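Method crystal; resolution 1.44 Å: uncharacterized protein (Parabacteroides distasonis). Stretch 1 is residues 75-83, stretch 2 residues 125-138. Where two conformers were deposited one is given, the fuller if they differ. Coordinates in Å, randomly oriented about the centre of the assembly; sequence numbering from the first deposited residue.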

# COMPACT_ATOMS: atom_id res chain seq x y z
N GLY A 75 -0.99 2.57 -13.63
CA GLY A 75 0.08 3.45 -13.23
C GLY A 75 1.28 3.30 -14.14
O GLY A 75 1.79 2.20 -14.33
N PHE A 76 1.74 4.42 -14.72
CA PHE A 76 2.85 4.42 -15.67
C PHE A 76 4.07 5.14 -15.12
O PHE A 76 3.95 6.24 -14.57
CB PHE A 76 2.46 5.21 -16.93
CG PHE A 76 1.46 4.53 -17.84
CD1 PHE A 76 0.12 4.46 -17.53
CD2 PHE A 76 1.88 4.01 -19.03
CE1 PHE A 76 -0.78 3.84 -18.41
CE2 PHE A 76 0.99 3.38 -19.91
CZ PHE A 76 -0.32 3.30 -19.58
N THR A 77 5.26 4.60 -15.35
CA THR A 77 6.47 5.36 -15.12
C THR A 77 6.62 6.46 -16.20
O THR A 77 5.95 6.44 -17.22
CB THR A 77 7.70 4.50 -15.21
OG1 THR A 77 7.82 3.99 -16.55
CG2 THR A 77 7.63 3.38 -14.19
N MSE A 78 7.53 7.40 -15.98
CA MSE A 78 7.72 8.47 -16.95
C MSE A 78 8.15 7.90 -18.27
O MSE A 78 7.65 8.30 -19.32
CB MSE A 78 8.71 9.53 -16.48
CG MSE A 78 8.77 10.71 -17.42
SE MSE A 78 7.19 11.84 -17.30
CE MSE A 78 7.71 12.77 -15.65
N ASN A 79 9.09 6.97 -18.23
CA ASN A 79 9.58 6.40 -19.49
C ASN A 79 8.49 5.62 -20.22
O ASN A 79 8.43 5.67 -21.46
CB ASN A 79 10.83 5.54 -19.23
CG ASN A 79 12.04 6.39 -18.85
OD1 ASN A 79 12.10 7.58 -19.19
ND2 ASN A 79 12.96 5.81 -18.09
N ALA A 80 7.58 4.96 -19.49
CA ALA A 80 6.46 4.26 -20.16
C ALA A 80 5.46 5.26 -20.75
O ALA A 80 4.84 4.98 -21.79
CB ALA A 80 5.78 3.33 -19.22
N LEU A 81 5.27 6.41 -20.10
CA LEU A 81 4.40 7.45 -20.65
C LEU A 81 4.93 8.04 -21.94
O LEU A 81 4.18 8.39 -22.84
CB LEU A 81 4.21 8.63 -19.69
CG LEU A 81 3.30 8.36 -18.51
CD1 LEU A 81 3.34 9.59 -17.59
CD2 LEU A 81 1.89 7.98 -18.99
N GLU A 82 6.26 8.17 -22.02
CA GLU A 82 6.89 8.90 -23.12
C GLU A 82 7.42 8.05 -24.26
O GLU A 82 7.69 8.60 -25.35
CB GLU A 82 8.02 9.77 -22.57
CG GLU A 82 7.54 10.94 -21.74
CD GLU A 82 8.66 11.84 -21.25
OE1 GLU A 82 9.76 11.34 -20.94
OE2 GLU A 82 8.41 13.06 -21.14
N ASP A 83 7.53 6.75 -24.06
CA ASP A 83 8.19 5.90 -25.05
C ASP A 83 7.41 5.86 -26.35
O ASP A 83 6.21 5.58 -26.35
CB ASP A 83 8.36 4.50 -24.51
CG ASP A 83 9.44 3.74 -25.23
OD1 ASP A 83 9.21 3.26 -26.36
OD2 ASP A 83 10.58 3.70 -24.70
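Stretch 2 (125-138) REMSEAIEIISKMV

Stretch 2 is helical throughout, continuing a helix that begins earlier in the chain, and it lies along the short helix 78-82 of stretch 1. The two run in roughly the same direction, crossing at 31° with their axes 10.7 Å apart at closest approach. Thr-77 caps the short helix, Thr-77 OG1 accepting from Ala-80 N at 3.1 Å.

No hydrogen bond joins the stretches; the contact is packing, organised as two knobs in holes. The selenomethionine Met-78 reaches among Glu-126, Glu-129, Ala-130 and Ile-133. The long, flexible chain of Met-78 brings Met-78 CE to 3.3 Å from Glu-126 O, a carbonyl already engaged by Ala-130 N, while Met-78 SE lies 3.9 Å from Ile-133 CD1. One turn on, Leu-81 points toward stretch 2 and fits among Ala-130, Ile-133, Ile-134 and Met-137. Leu-81 CD1 is 3.8 Å from Ala-130 CB, and Leu-81 CD2 is 3.8 Å from Ile-134 CG1. The small side chain of Ala-130 thus borders both holes, and the branched isoleucines supply apolar walls.

Phe-76, in the strand before the helix, extends the apolar surface to Met-137, also selenomethionine. This is a sulfur-aromatic type of contact, with selenium replacing sulfur: Met-137 SE lies 5.2 Å from the ring centroid of Phe-76.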

# COMPACT_ATOMS: atom_id res chain seq x y z
N ARG A 125 8.05 18.54 -9.67
CA ARG A 125 8.09 18.98 -11.06
C ARG A 125 7.73 17.83 -11.99
O ARG A 125 6.96 18.02 -12.94
CB ARG A 125 9.47 19.55 -11.41
CG ARG A 125 9.63 19.91 -12.86
CD ARG A 125 10.96 20.60 -13.12
NE ARG A 125 12.11 19.73 -12.80
CZ ARG A 125 12.96 19.85 -11.78
NH1 ARG A 125 12.85 20.82 -10.90
NH2 ARG A 125 13.93 18.97 -11.64
N GLU A 126 8.29 16.65 -11.76
CA GLU A 126 8.05 15.52 -12.64
C GLU A 126 6.65 14.94 -12.46
O GLU A 126 6.04 14.54 -13.45
CB GLU A 126 9.16 14.46 -12.46
CG GLU A 126 10.51 15.04 -12.93
CD GLU A 126 11.67 14.07 -12.93
OE1 GLU A 126 11.47 12.89 -12.57
OE2 GLU A 126 12.79 14.52 -13.29
N MSE A 127 6.10 14.96 -11.26
CA MSE A 127 4.69 14.61 -11.10
C MSE A 127 3.83 15.53 -11.95
O MSE A 127 2.91 15.04 -12.63
CB MSE A 127 4.24 14.67 -9.63
CG MSE A 127 4.79 13.58 -8.76
SE MSE A 127 3.99 13.42 -7.01
CE MSE A 127 4.34 15.23 -6.40
N SER A 128 4.07 16.84 -11.91
CA SER A 128 3.32 17.76 -12.75
C SER A 128 3.46 17.45 -14.24
O SER A 128 2.47 17.50 -15.00
CB SER A 128 3.71 19.18 -12.44
OG SER A 128 3.25 19.52 -11.14
N GLU A 129 4.67 17.11 -14.67
CA GLU A 129 4.88 16.75 -16.08
C GLU A 129 4.08 15.52 -16.48
O GLU A 129 3.48 15.46 -17.56
CB GLU A 129 6.38 16.49 -16.34
CG GLU A 129 7.23 17.75 -16.35
CD GLU A 129 8.74 17.48 -16.43
OE1 GLU A 129 9.17 16.30 -16.39
OE2 GLU A 129 9.49 18.48 -16.46
N ALA A 130 4.11 14.50 -15.63
CA ALA A 130 3.35 13.28 -15.90
C ALA A 130 1.85 13.51 -15.92
O ALA A 130 1.15 12.97 -16.79
CB ALA A 130 3.68 12.20 -14.83
N ILE A 131 1.35 14.31 -14.99
CA ILE A 131 -0.08 14.62 -14.94
C ILE A 131 -0.51 15.30 -16.25
O ILE A 131 -1.54 14.97 -16.82
CB ILE A 131 -0.44 15.50 -13.74
CG1 ILE A 131 -0.31 14.72 -12.43
CG2 ILE A 131 -1.88 16.06 -13.86
CD1 ILE A 131 -0.15 15.61 -11.22
N GLU A 132 0.31 16.21 -16.77
CA GLU A 132 -0.00 16.91 -18.03
C GLU A 132 -0.04 15.93 -19.20
O GLU A 132 -0.95 15.96 -20.02
CB GLU A 132 1.03 18.00 -18.29
CG GLU A 132 0.72 18.84 -19.51
CD GLU A 132 -0.56 19.64 -19.39
OE1 GLU A 132 -1.02 19.90 -18.26
OE2 GLU A 132 -1.12 20.01 -20.44
N ILE A 133 0.96 15.04 -19.28
CA ILE A 133 1.00 14.02 -20.33
C ILE A 133 -0.25 13.15 -20.29
O ILE A 133 -0.89 12.87 -21.31
CB ILE A 133 2.28 13.14 -20.24
CG1 ILE A 133 3.52 13.96 -20.60
CG2 ILE A 133 2.13 11.90 -21.13
CD1 ILE A 133 4.79 13.33 -20.06
N ILE A 134 -0.63 12.74 -19.10
CA ILE A 134 -1.79 11.86 -18.91
C ILE A 134 -3.10 12.58 -19.26
O ILE A 134 -3.98 12.00 -19.92
CB ILE A 134 -1.81 11.29 -17.46
CG1 ILE A 134 -0.70 10.25 -17.35
CG2 ILE A 134 -3.16 10.63 -17.12
CD1 ILE A 134 -0.39 9.86 -15.93
N SER A 135 -3.24 13.83 -18.83
CA SER A 135 -4.42 14.61 -19.15
C SER A 135 -4.60 14.71 -20.66
O SER A 135 -5.72 14.54 -21.17
CB SER A 135 -4.32 16.00 -18.53
OG SER A 135 -5.57 16.64 -18.57
N LYS A 136 -3.51 14.95 -21.36
CA LYS A 136 -3.57 15.08 -22.82
C LYS A 136 -3.81 13.76 -23.49
O LYS A 136 -4.53 13.68 -24.49
CB LYS A 136 -2.32 15.76 -23.36
CG LYS A 136 -2.28 17.28 -23.09
N MSE A 137 -3.25 12.68 -22.94
CA MSE A 137 -3.39 11.29 -23.43
C MSE A 137 -4.85 10.87 -23.39
O MSE A 137 -5.40 10.32 -24.35
CB MSE A 137 -2.53 10.37 -22.51
CG MSE A 137 -2.58 8.86 -22.75
SE MSE A 137 -1.50 7.91 -21.40
CE MSE A 137 -2.56 6.28 -21.29
N VAL A 138 -5.46 11.05 -22.23
CA VAL A 138 -6.84 10.60 -22.01
C VAL A 138 -7.80 11.57 -22.70
O VAL A 138 -8.82 11.16 -23.25
CB VAL A 138 -7.17 10.44 -20.52
CG1 VAL A 138 -8.70 10.16 -20.31
CG2 VAL A 138 -6.32 9.34 -19.93